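Local coordinates for protein putative sugar ABC transporter (Yersinia enterocolitica subsp. enterocolitica 8081, PDB 5ULB) that binds 5-Se-methyl-5-seleno-ribofuranose in both anomeric forms and is probably the periplasmic methylthioribose-binding component of an ABC import system, at residues G29-T34 and G211-F216; S126-S131 and Y235-S240; I146-A151 and E177-V182. One frame throughout, in Å; residues are numbered along the deposited sequence.

Interaction 1 (G29-T34 and G211-F216); sequences GSDDNT and GTWDAF
Close-packed on the D31 side and bridged by water on the N33 side, the contact between G29-T34 and G211-F216 centres on the indole of W213. Its edge is presented to D31, whose carboxylate stands 81° from the ring plane and brings CG within 3.4 Å of W213 CZ2. The polar link is modest: W213 NE1 gives D31 OD2 a weak hydrogen bond of 3.3 Å. A215 CB lies over the centre of one face of the W213 ring, 3.5 Å above its plane, and its methyl also approaches D31 CB. With CG in the crowded position between N and C (chi1 61°), D31 turns back on its own helix as N-cap. T34 N donates to D31 OD2 at 2.9 Å, and T34 OG1 donates to D31 OD1 at 2.7 Å, so both carboxylate oxygens also serve the helix end, and the indole N-H adds a weak third bond. Across from N33 the fit loosens, and water carries the contact. One water accepts from N33 N at 2.9 Å and donates to D214 OD1 at 2.7 Å; a second accepts from N33 ND2 at 2.9 Å and reaches D214 OD2 weakly. N33 OD1 is taken by R26. N33 and W213 also touch the bound selenosugar, so the two helix N-termini meet beside the ligand, consistent with the interlobe cleft of a type I periplasmic binding protein.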
ATOM      1  N   GLY A  29      -1.190  10.159   5.602  1.00 10.44           N
ATOM      2  CA  GLY A  29      -0.267  10.496   6.662  1.00 10.76           C
ATOM      3  C   GLY A  29       0.794   9.448   6.869  1.00 10.98           C
ATOM      4  O   GLY A  29       1.097   8.656   5.969  1.00 12.55           O
ATOM      5  N   SER A  30       1.386   9.413   8.061  1.00 11.15           N
ATOM      6  CA  SER A  30       2.520   8.554   8.352  1.00 11.44           C
ATOM      7  C   SER A  30       2.152   7.212   8.947  1.00 10.77           C
ATOM      8  O   SER A  30       2.809   6.750   9.893  1.00 13.14           O
ATOM      9  CB  SER A  30       3.549   9.329   9.173  1.00 12.87           C
ATOM     10  OG  SER A  30       2.947   9.806  10.375  1.00 16.47           O
ATOM     11  N   ASP A  31       1.165   6.569   8.389  1.00 10.92           N
ATOM     12  CA  ASP A  31       0.848   5.191   8.757  1.00  9.72           C
ATOM     13  C   ASP A  31       2.003   4.260   8.349  1.00  9.78           C
ATOM     14  O   ASP A  31       2.865   4.629   7.567  1.00 10.43           O
ATOM     15  CB  ASP A  31      -0.451   4.786   8.077  1.00 11.04           C
ATOM     16  CG  ASP A  31      -0.374   4.835   6.583  1.00 11.44           C
ATOM     17  OD1 ASP A  31      -0.495   5.961   6.029  1.00 11.64           O
ATOM     18  OD2 ASP A  31      -0.101   3.783   5.941  1.00 12.90           O
ATOM     19  N   ASP A  32       2.008   3.029   8.847  1.00  9.40           N
ATOM     20  CA  ASP A  32       3.079   2.105   8.576  1.00 10.26           C
ATOM     21  C   ASP A  32       3.194   1.743   7.077  1.00 10.45           C
ATOM     22  O   ASP A  32       4.325   1.534   6.581  1.00 11.03           O
ATOM     23  CB  ASP A  32       2.949   0.830   9.355  1.00 11.84           C
ATOM     24  CG  ASP A  32       3.106   1.003  10.859  1.00 16.09           C
ATOM     25  OD1 ASP A  32       3.552   2.078  11.313  1.00 19.89           O
ATOM     26  OD2 ASP A  32       2.886  -0.058  11.560  1.00 19.00           O
ATOM     27  N   ASN A  33       2.054   1.626   6.399  1.00  9.36           N
ATOM     28  CA  ASN A  33       2.126   1.287   4.973  1.00  9.25           C
ATOM     29  C   ASN A  33       2.847   2.395   4.218  1.00  9.87           C
ATOM     30  O   ASN A  33       3.719   2.140   3.414  1.00  9.75           O
ATOM     31  CB  ASN A  33       0.695   1.073   4.436  1.00 10.16           C
ATOM     32  CG  ASN A  33       0.697   0.500   3.028  1.00 11.24           C
ATOM     33  OD1 ASN A  33       0.578   1.232   2.063  1.00 12.79           O
ATOM     34  ND2 ASN A  33       0.691  -0.869   2.985  1.00 12.37           N
ATOM     35  N   THR A  34       2.434   3.644   4.487  1.00  9.76           N
ATOM     36  CA  THR A  34       3.045   4.772   3.904  1.00  9.06           C
ATOM     37  C   THR A  34       4.540   4.874   4.220  1.00  8.57           C
ATOM     38  O   THR A  34       5.376   5.194   3.347  1.00 10.08           O
ATOM     39  CB  THR A  34       2.293   6.080   4.336  1.00  9.86           C
ATOM     40  OG1 THR A  34       0.980   6.032   3.792  1.00 10.27           O
ATOM     41  CG2 THR A  34       3.034   7.316   3.886  1.00 11.84           C
ATOM     42  N   GLY A 211     -10.308  -5.958   8.254  1.00  8.55           N
ATOM     43  CA  GLY A 211      -9.654  -4.671   8.126  1.00  9.70           C
ATOM     44  C   GLY A 211      -9.019  -4.527   6.747  1.00 10.56           C
ATOM     45  O   GLY A 211      -8.144  -5.288   6.341  1.00 10.60           O
ATOM     46  N   THR A 212      -9.465  -3.435   6.031  1.00  8.82           N
ATOM     47  CA  THR A 212      -9.030  -3.240   4.650  1.00  8.69           C
ATOM     48  C   THR A 212      -7.732  -2.498   4.503  1.00  9.59           C
ATOM     49  O   THR A 212      -7.197  -2.405   3.440  1.00 10.65           O
ATOM     50  CB  THR A 212     -10.099  -2.532   3.858  1.00 10.24           C
ATOM     51  OG1 THR A 212     -10.303  -1.203   4.347  1.00 10.15           O
ATOM     52  CG2 THR A 212     -11.393  -3.306   3.831  1.00 11.38           C
ATOM     53  N   TRP A 213      -7.162  -2.081   5.651  1.00  9.00           N
ATOM     54  CA  TRP A 213      -5.873  -1.401   5.715  1.00  8.45           C
ATOM     55  C   TRP A 213      -5.297  -1.702   7.084  1.00  8.31           C
ATOM     56  O   TRP A 213      -6.029  -1.617   8.067  1.00  9.84           O
ATOM     57  CB  TRP A 213      -6.054   0.118   5.588  1.00 10.09           C
ATOM     58  CG  TRP A 213      -4.912   1.062   5.769  1.00  8.75           C
ATOM     59  CD1 TRP A 213      -3.591   0.906   5.606  1.00  9.86           C
ATOM     60  CD2 TRP A 213      -5.128   2.490   5.951  1.00  9.69           C
ATOM     61  NE1 TRP A 213      -2.928   2.155   5.748  1.00 10.42           N
ATOM     62  CE2 TRP A 213      -3.863   3.123   5.941  1.00  9.83           C
ATOM     63  CE3 TRP A 213      -6.257   3.239   6.249  1.00 10.97           C
ATOM     64  CZ2 TRP A 213      -3.776   4.517   6.124  1.00  9.99           C
ATOM     65  CZ3 TRP A 213      -6.148   4.628   6.386  1.00 11.99           C
ATOM     66  CH2 TRP A 213      -4.878   5.204   6.336  1.00 12.06           C
ATOM     67  N   ASP A 214      -4.050  -2.062   7.179  1.00  8.44           N
ATOM     68  CA  ASP A 214      -3.533  -2.501   8.473  1.00  8.64           C
ATOM     69  C   ASP A 214      -3.453  -1.361   9.500  1.00  9.89           C
ATOM     70  O   ASP A 214      -3.412  -1.651  10.702  1.00 10.59           O
ATOM     71  CB  ASP A 214      -2.216  -3.250   8.431  1.00 10.19           C
ATOM     72  CG  ASP A 214      -0.996  -2.492   7.910  1.00 10.38           C
ATOM     73  OD1 ASP A 214      -1.194  -1.415   7.345  1.00 11.32           O
ATOM     74  OD2 ASP A 214       0.125  -3.081   8.144  1.00 14.26           O
ATOM     75  N   ALA A 215      -3.506  -0.078   9.054  1.00  9.18           N
ATOM     76  CA  ALA A 215      -3.654   0.990  10.044  1.00  9.52           C
ATOM     77  C   ALA A 215      -4.919   0.854  10.816  1.00  9.16           C
ATOM     78  O   ALA A 215      -4.959   1.121  12.036  1.00 10.81           O
ATOM     79  CB  ALA A 215      -3.579   2.356   9.330  1.00 10.53           C
ATOM     80  N   PHE A 216      -6.007   0.485  10.163  1.00  8.79           N
ATOM     81  CA  PHE A 216      -7.244   0.196  10.841  1.00  8.68           C
ATOM     82  C   PHE A 216      -7.118  -1.048  11.708  1.00  9.01           C
ATOM     83  O   PHE A 216      -7.540  -1.009  12.879  1.00  9.19           O
ATOM     84  CB  PHE A 216      -8.406  -0.019   9.837  1.00  9.30           C
ATOM     85  CG  PHE A 216      -8.789   1.152   8.963  1.00  9.16           C
ATOM     86  CD1 PHE A 216      -8.763   2.458   9.414  1.00 10.18           C
ATOM     87  CD2 PHE A 216      -9.246   0.951   7.652  1.00  9.91           C
ATOM     88  CE1 PHE A 216      -9.207   3.496   8.620  1.00 10.67           C
ATOM     89  CE2 PHE A 216      -9.679   1.970   6.859  1.00 10.59           C
ATOM     90  CZ  PHE A 216      -9.662   3.241   7.353  1.00 11.55           C
TER
HETATM   91  O   HOH W   1      -0.429   1.147   7.876  1.00 11.81           O
HETATM   92  O   HOH W   2       1.414  -1.757   5.624  1.00 12.40           O

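Interaction 2 (S126-S131 and Y235-S240)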
ATOM      1  N   SER A 126      -8.132  -9.714  -5.437  1.00 12.37           N
ATOM      2  CA  SER A 126      -7.434 -10.870  -4.792  1.00 12.88           C
ATOM      3  C   SER A 126      -7.103 -10.584  -3.288  1.00 12.34           C
ATOM      4  O   SER A 126      -7.277 -11.471  -2.448  1.00 13.75           O
ATOM      5  CB  SER A 126      -6.183 -11.192  -5.551  1.00 14.44           C
ATOM      6  OG  SER A 126      -5.563 -12.313  -4.950  1.00 16.92           O
ATOM      7  N   LEU A 127      -6.665  -9.384  -2.987  1.00 11.01           N
ATOM      8  CA  LEU A 127      -6.422  -9.027  -1.561  1.00 10.38           C
ATOM      9  C   LEU A 127      -7.682  -9.306  -0.768  1.00 10.53           C
ATOM     10  O   LEU A 127      -7.608  -9.796   0.394  1.00 11.19           O
ATOM     11  CB  LEU A 127      -6.012  -7.564  -1.393  1.00 11.52           C
ATOM     12  CG  LEU A 127      -4.670  -7.172  -1.942  1.00 11.79           C
ATOM     13  CD1 LEU A 127      -4.467  -5.656  -1.868  1.00 12.21           C
ATOM     14  CD2 LEU A 127      -3.517  -7.863  -1.265  1.00 13.69           C
ATOM     15  N   THR A 128      -8.852  -8.918  -1.281  1.00 10.49           N
ATOM     16  CA  THR A 128     -10.118  -9.143  -0.637  1.00  9.29           C
ATOM     17  C   THR A 128     -10.484 -10.624  -0.582  1.00 10.34           C
ATOM     18  O   THR A 128     -10.936 -11.108   0.441  1.00 11.51           O
ATOM     19  CB  THR A 128     -11.211  -8.306  -1.332  1.00 10.38           C
ATOM     20  OG1 THR A 128     -10.868  -6.929  -1.301  1.00 11.78           O
ATOM     21  CG2 THR A 128     -12.551  -8.512  -0.785  1.00 12.14           C
ATOM     22  N   ASN A 129     -10.400 -11.266  -1.756  1.00 10.68           N
ATOM     23  CA  ASN A 129     -10.793 -12.672  -1.810  1.00 11.46           C
ATOM     24  C   ASN A 129      -9.994 -13.496  -0.850  1.00 11.66           C
ATOM     25  O   ASN A 129     -10.525 -14.469  -0.286  1.00 14.42           O
ATOM     26  CB  ASN A 129     -10.727 -13.160  -3.254  1.00 14.65           C
ATOM     27  CG  ASN A 129     -11.790 -12.521  -4.166  1.00 16.68           C
ATOM     28  OD1 ASN A 129     -12.794 -12.062  -3.718  1.00 18.06           O
ATOM     29  ND2 ASN A 129     -11.493 -12.482  -5.464  1.00 20.03           N
ATOM     30  N   GLU A 130      -8.686 -13.219  -0.700  1.00 11.34           N
ATOM     31  CA  GLU A 130      -7.880 -14.015   0.186  1.00 11.22           C
ATOM     32  C   GLU A 130      -8.079 -13.717   1.667  1.00 13.29           C
ATOM     33  O   GLU A 130      -7.921 -14.541   2.542  1.00 19.70           O
ATOM     34  CB  GLU A 130      -6.416 -13.903  -0.212  1.00 12.02           C
ATOM     35  CG  GLU A 130      -6.094 -14.471  -1.566  1.00 13.44           C
ATOM     36  CD  GLU A 130      -6.596 -15.930  -1.918  1.00 22.08           C
ATOM     37  OE1 GLU A 130      -6.570 -16.767  -1.128  1.00 32.51           O
ATOM     38  OE2 GLU A 130      -6.999 -16.131  -3.130  1.00 30.78           O
ATOM     39  N   SER A 131      -8.366 -12.445   2.000  1.00 10.84           N
ATOM     40  CA  SER A 131      -8.484 -12.008   3.414  1.00  9.71           C
ATOM     41  C   SER A 131      -9.900 -12.221   3.916  1.00 11.14           C
ATOM     42  O   SER A 131     -10.154 -13.011   4.851  1.00 11.48           O
ATOM     43  CB  SER A 131      -8.031 -10.535   3.578  1.00 10.83           C
ATOM     44  OG  SER A 131      -8.773  -9.644   2.810  1.00 10.17           O
ATOM     45  N   TYR A 235      -8.990 -10.266  10.323  1.00  9.32           N
ATOM     46  CA  TYR A 235      -8.497 -10.633   8.985  1.00  9.21           C
ATOM     47  C   TYR A 235      -8.151  -9.328   8.319  1.00  8.64           C
ATOM     48  O   TYR A 235      -8.996  -8.468   8.178  1.00 11.91           O
ATOM     49  CB  TYR A 235      -9.629 -11.353   8.243  1.00 10.71           C
ATOM     50  CG  TYR A 235     -10.061 -12.651   8.892  1.00 10.41           C
ATOM     51  CD1 TYR A 235     -10.889 -12.645   9.986  1.00 10.99           C
ATOM     52  CD2 TYR A 235      -9.554 -13.878   8.485  1.00 11.11           C
ATOM     53  CE1 TYR A 235     -11.226 -13.828  10.634  1.00 14.10           C
ATOM     54  CE2 TYR A 235      -9.871 -15.047   9.117  1.00 13.33           C
ATOM     55  CZ  TYR A 235     -10.728 -15.005  10.170  1.00 14.74           C
ATOM     56  OH  TYR A 235     -11.037 -16.150  10.850  1.00 19.03           O
ATOM     57  N   SER A 236      -6.879  -9.207   7.853  1.00  9.06           N
ATOM     58  CA  SER A 236      -6.397  -7.937   7.314  1.00  8.84           C
ATOM     59  C   SER A 236      -5.788  -8.035   5.950  1.00  9.54           C
ATOM     60  O   SER A 236      -5.216  -9.034   5.534  1.00  9.77           O
ATOM     61  CB  SER A 236      -5.339  -7.378   8.345  1.00 10.51           C
ATOM     62  OG  SER A 236      -5.084  -5.984   8.159  1.00 11.48           O
ATOM     63  N   ILE A 237      -5.756  -6.859   5.338  1.00  8.70           N
ATOM     64  CA  ILE A 237      -4.900  -6.505   4.205  1.00  8.75           C
ATOM     65  C   ILE A 237      -3.704  -5.701   4.748  1.00  8.62           C
ATOM     66  O   ILE A 237      -3.851  -4.983   5.784  1.00 10.45           O
ATOM     67  CB  ILE A 237      -5.725  -5.740   3.174  1.00  8.74           C
ATOM     68  CG1 ILE A 237      -6.816  -6.692   2.575  1.00  9.78           C
ATOM     69  CG2 ILE A 237      -4.870  -5.167   2.058  1.00 10.19           C
ATOM     70  CD1 ILE A 237      -7.824  -6.065   1.698  1.00 10.74           C
ATOM     71  N   ASP A 238      -2.595  -5.840   4.105  1.00  8.98           N
ATOM     72  CA  ASP A 238      -1.331  -5.169   4.389  1.00  9.24           C
ATOM     73  C   ASP A 238      -0.459  -5.830   5.446  1.00  9.56           C
ATOM     74  O   ASP A 238      -0.982  -6.602   6.235  1.00 12.00           O
ATOM     75  CB  ASP A 238      -1.428  -3.671   4.710  1.00  9.63           C
ATOM     76  CG  ASP A 238      -2.211  -2.858   3.748  1.00  9.51           C
ATOM     77  OD1 ASP A 238      -2.018  -3.031   2.496  1.00 11.00           O
ATOM     78  OD2 ASP A 238      -3.026  -1.985   4.224  1.00 11.69           O
ATOM     79  N   ILE A 239       0.823  -5.494   5.473  1.00  9.53           N
ATOM     80  CA  ILE A 239       1.690  -5.981   6.515  1.00  9.92           C
ATOM     81  C   ILE A 239       2.697  -4.918   6.863  1.00 10.58           C
ATOM     82  O   ILE A 239       3.009  -4.017   6.095  1.00 11.46           O
ATOM     83  CB  ILE A 239       2.484  -7.271   6.053  1.00 11.61           C
ATOM     84  CG1 ILE A 239       3.036  -8.101   7.177  1.00 13.30           C
ATOM     85  CG2 ILE A 239       3.524  -6.959   4.997  1.00 13.65           C
ATOM     86  CD1 ILE A 239       1.969  -8.674   8.081  1.00 14.18           C
ATOM     87  N   SER A 240       3.208  -4.982   8.091  1.00  9.23           N
ATOM     88  CA  SER A 240       4.195  -4.081   8.630  1.00 10.61           C
ATOM     89  C   SER A 240       4.880  -4.806   9.772  1.00 11.07           C
ATOM     90  O   SER A 240       4.384  -5.830  10.266  1.00 11.42           O
ATOM     91  CB  SER A 240       3.540  -2.732   9.082  1.00 11.55           C
ATOM     92  OG  SER A 240       2.792  -2.987  10.253  1.00 15.97           O
TER
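Helix 126-131 runs nearly antiparallel to strand 235-237, at 164° between their directions, with the short axes 8.3 Å apart at closest approach. Of the strand residues, I237 buries the most surface. Its CG1 is anti to the carbonyl carbon and the chain is extended beyond it, which carries CD1 to L127 CB at 3.9 Å, while the other branch, CG2, meets L127 CD1 at 4.0 Å; the two aliphatic chains cross at about a right angle. One helical turn on, S131 completes the seat, its OG lying 3.5 Å from I237 CG1. That hydroxyl is tucked between N and C of its own residue (chi1 59°) and donates back to L127 O at 2.7 Å, in the carbonyl plane on a lone pair, so that L127 O, which also accepts from S131 N, takes two bonds. S131 OG has a second partner in the indole N-H of W210. S131 CB rests 3.7 Å from S236 O, and Y235 starts toward the helix before its ring leads away, passing CD2 3.8 Å from S131 O and delivering its hydroxyl to D138. On the far side of the strand, S236 OG bonds to I237 O and to T217. The buried hydroxyls are thus satisfied within their own segments or by third parties, and the union of helix with sheet rests on shape and apolar contact, immediately before the ligand-pocket residue D238.

Interaction 3 (I146-A151 and E177-V182)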
ATOM      1  N   ILE A 146     -17.630  -6.689  11.619  1.00  9.26           N
ATOM      2  CA  ILE A 146     -17.405  -5.250  11.415  1.00  9.77           C
ATOM      3  C   ILE A 146     -16.414  -5.140  10.243  1.00  9.26           C
ATOM      4  O   ILE A 146     -15.459  -5.880  10.209  1.00 10.31           O
ATOM      5  CB  ILE A 146     -16.775  -4.595  12.716  1.00 11.05           C
ATOM      6  CG1 ILE A 146     -17.576  -4.934  13.962  1.00 15.15           C
ATOM      7  CG2 ILE A 146     -16.629  -3.124  12.515  1.00 12.48           C
ATOM      8  CD1 ILE A 146     -18.974  -4.588  13.925  1.00 18.42           C
ATOM      9  N   LYS A 147     -16.638  -4.144   9.394  1.00  9.09           N
ATOM     10  CA  LYS A 147     -15.710  -3.809   8.320  1.00  9.26           C
ATOM     11  C   LYS A 147     -14.999  -2.488   8.728  1.00  8.83           C
ATOM     12  O   LYS A 147     -15.615  -1.554   9.169  1.00 10.91           O
ATOM     13  CB  LYS A 147     -16.514  -3.601   7.009  1.00 11.08           C
ATOM     14  CG  LYS A 147     -15.656  -3.100   5.841  1.00 11.98           C
ATOM     15  CD  LYS A 147     -16.362  -3.240   4.538  1.00 14.04           C
ATOM     16  CE  LYS A 147     -17.596  -2.480   4.307  1.00 17.28           C
ATOM     17  NZ  LYS A 147     -17.430  -1.119   4.082  1.00 19.38           N
ATOM     18  N   LEU A 148     -13.680  -2.523   8.510  1.00  8.55           N
ATOM     19  CA  LEU A 148     -12.856  -1.264   8.686  1.00  8.51           C
ATOM     20  C   LEU A 148     -12.462  -0.833   7.289  1.00  9.00           C
ATOM     21  O   LEU A 148     -11.780  -1.556   6.554  1.00  9.28           O
ATOM     22  CB  LEU A 148     -11.626  -1.517   9.519  1.00  9.09           C
ATOM     23  CG  LEU A 148     -11.810  -2.405  10.772  1.00  9.47           C
ATOM     24  CD1 LEU A 148     -10.483  -2.711  11.460  1.00 10.14           C
ATOM     25  CD2 LEU A 148     -12.789  -1.783  11.757  1.00 11.21           C
ATOM     26  N   TRP A 149     -12.930   0.370   6.883  1.00  8.50           N
ATOM     27  CA  TRP A 149     -12.901   0.757   5.502  1.00  9.16           C
ATOM     28  C   TRP A 149     -13.165   2.308   5.418  1.00  9.51           C
ATOM     29  O   TRP A 149     -13.838   2.822   6.312  1.00 11.26           O
ATOM     30  CB  TRP A 149     -14.043   0.037   4.744  1.00 10.22           C
ATOM     31  CG  TRP A 149     -14.190   0.264   3.287  1.00 10.44           C
ATOM     32  CD1 TRP A 149     -13.450  -0.257   2.268  1.00 11.36           C
ATOM     33  CD2 TRP A 149     -15.102   1.207   2.655  1.00 10.49           C
ATOM     34  NE1 TRP A 149     -13.876   0.272   1.115  1.00 11.64           N
ATOM     35  CE2 TRP A 149     -14.902   1.152   1.262  1.00 10.79           C
ATOM     36  CE3 TRP A 149     -16.131   2.010   3.149  1.00 12.35           C
ATOM     37  CZ2 TRP A 149     -15.660   1.860   0.379  1.00 12.40           C
ATOM     38  CZ3 TRP A 149     -16.859   2.746   2.285  1.00 14.05           C
ATOM     39  CH2 TRP A 149     -16.616   2.648   0.928  1.00 15.15           C
ATOM     40  N   VAL A 150     -12.641   2.924   4.433  1.00  9.05           N
ATOM     41  CA  VAL A 150     -12.910   4.384   4.132  1.00 10.77           C
ATOM     42  C   VAL A 150     -13.225   4.553   2.670  1.00 10.38           C
ATOM     43  O   VAL A 150     -12.519   4.040   1.818  1.00 11.67           O
ATOM     44  CB  VAL A 150     -11.764   5.264   4.638  1.00 11.72           C
ATOM     45  CG1 VAL A 150     -10.435   4.967   3.982  1.00 11.60           C
ATOM     46  CG2 VAL A 150     -12.092   6.727   4.514  1.00 13.18           C
ATOM     47  N   ALA A 151     -14.242   5.370   2.387  1.00 11.52           N
ATOM     48  CA  ALA A 151     -14.634   5.606   0.993  1.00 12.22           C
ATOM     49  C   ALA A 151     -13.654   6.486   0.259  1.00 12.51           C
ATOM     50  O   ALA A 151     -12.940   7.288   0.827  1.00 14.70           O
ATOM     51  CB  ALA A 151     -15.989   6.245   0.959  1.00 15.53           C
ATOM     52  N   GLU A 177     -21.639  -3.033  10.965  1.00 12.51           N
ATOM     53  CA  GLU A 177     -21.206  -1.661  10.802  1.00 13.76           C
ATOM     54  C   GLU A 177     -19.932  -1.649  10.007  1.00 12.75           C
ATOM     55  O   GLU A 177     -19.169  -2.608  10.017  1.00 13.10           O
ATOM     56  CB  GLU A 177     -20.934  -1.026  12.248  1.00 18.66           C
ATOM     57  CG  GLU A 177     -21.062   0.440  12.236  1.00 27.58           C
ATOM     58  CD  GLU A 177     -21.242   1.009  13.613  1.00 30.60           C
ATOM     59  OE1 GLU A 177     -20.724   2.152  13.706  1.00 33.96           O
ATOM     60  OE2 GLU A 177     -21.985   0.419  14.523  1.00 24.25           O
ATOM     61  N   SER A 178     -19.688  -0.478   9.401  1.00 11.94           N
ATOM     62  CA  SER A 178     -18.427  -0.135   8.821  1.00 11.91           C
ATOM     63  C   SER A 178     -17.858   1.141   9.474  1.00 11.91           C
ATOM     64  O   SER A 178     -18.617   2.080   9.640  1.00 16.47           O
ATOM     65  CB  SER A 178     -18.600   0.043   7.308  1.00 15.27           C
ATOM     66  OG  SER A 178     -17.320   0.223   6.673  1.00 17.22           O
ATOM     67  N   ILE A 179     -16.584   1.117   9.759  1.00 10.68           N
ATOM     68  CA  ILE A 179     -15.864   2.154  10.475  0.55 12.42           C
ATOM     69  C   ILE A 179     -14.638   2.480   9.747  1.00 11.22           C
ATOM     70  O   ILE A 179     -13.943   1.562   9.274  1.00 11.90           O
ATOM     71  CB  ILE A 179     -15.264   1.553  11.862  0.55 18.42           C
ATOM     72  CG1 ILE A 179     -16.304   1.322  12.823  0.55 22.40           C
ATOM     73  CG2 ILE A 179     -14.105   2.399  12.501  0.55 17.99           C
ATOM     74  CD1 ILE A 179     -15.845   0.459  14.001  0.55 16.77           C
ATOM     75  N   GLY A 180     -14.231   3.774   9.714  1.00 11.53           N
ATOM     76  CA  GLY A 180     -12.907   4.119   9.277  1.00 12.47           C
ATOM     77  C   GLY A 180     -12.800   5.548   8.758  1.00 12.10           C
ATOM     78  O   GLY A 180     -13.659   5.965   8.038  1.00 13.81           O
ATOM     79  N   ALA A 181     -11.645   6.182   9.051  1.00 11.93           N
ATOM     80  CA  ALA A 181     -11.336   7.495   8.483  1.00 12.61           C
ATOM     81  C   ALA A 181      -9.849   7.629   8.389  1.00 13.45           C
ATOM     82  O   ALA A 181      -9.074   7.006   9.151  1.00 13.14           O
ATOM     83  CB  ALA A 181     -11.900   8.575   9.426  1.00 15.89           C
ATOM     84  N   VAL A 182      -9.416   8.507   7.487  1.00 14.09           N
ATOM     85  CA  VAL A 182      -8.032   8.914   7.478  1.00 14.77           C
ATOM     86  C   VAL A 182      -7.849  10.147   8.393  1.00 16.85           C
ATOM     87  O   VAL A 182      -8.656  11.063   8.330  1.00 18.39           O
ATOM     88  CB  VAL A 182      -7.593   9.314   6.043  1.00 15.43           C
ATOM     89  CG1 VAL A 182      -6.141   9.834   6.012  1.00 20.33           C
ATOM     90  CG2 VAL A 182      -7.754   8.132   5.098  1.00 15.42           C
TER
HETATM   91  O   HOH W   3     -16.515   2.782   6.919  1.00 19.85           O
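The indole of W149 is flanked on both faces: K147 NZ lies 3.1 Å above its plane on one, offset toward the rim, and A151 N lies 3.7 Å away from the plane on the opposite one. At the ring edge, in plane, sits a water that donates to W149 O at 2.7 Å and is hydrogen-bonded to S178 OG at 2.7 Å. The lysine reaches this place by bending at chi3 (63°) and chi4 (74°), so that its chain curls round S178 OG, to which NZ donates at 2.9 Å. Q160 of helix 154-169 is a second partner for K147 NZ, and W149 NE1 is fixed by M156 O of the same helix. Alongside this polar cluster the backbones pair in parallel, their directions 22° apart. K147 N donates to E177 O at 3.0 Å, I179 N to K147 O at 2.9 Å, and W149 N to I179 O at 2.9 Å. On the other face I146 CG2 meets I179 CD1, and L148 lies alongside I179, pointing the same way; E177 starts there too, its carboxylate salt-bridged to K200. Past the strand ends, V150 packs against G180, A181 and V182 while also touching the bound sugar. Two adjacent parallel strands joined through helix 154-169 make a beta-alpha-beta crossover, here closing the edge of the sheet, with ligand-pocket residues at its C-terminal end.

How the interactions relate
Interactions 1 and 2 are wholly buried, whereas interaction 3, at the edge strand, is only partly so. Interaction 1 meets each of the others through 211-216: the G211 backbone is hydrogen-bonded to Y235 and I237 of interaction 2, and T212 OG1 to L148 O of interaction 3. Interactions 2 and 3 do not touch each other, but both reach the same sheet. Their chemistry follows their place. Strand pairing at the edge relies on backbone bonds, helix-on-sheet packing on aliphatic fit, and the interlobe contact on a helix-capping carboxylate, an indole and bridging waters. Each supplies residues to the sugar pocket: N33, T212 and W213 from the first, D238 from the second, V150 from the third.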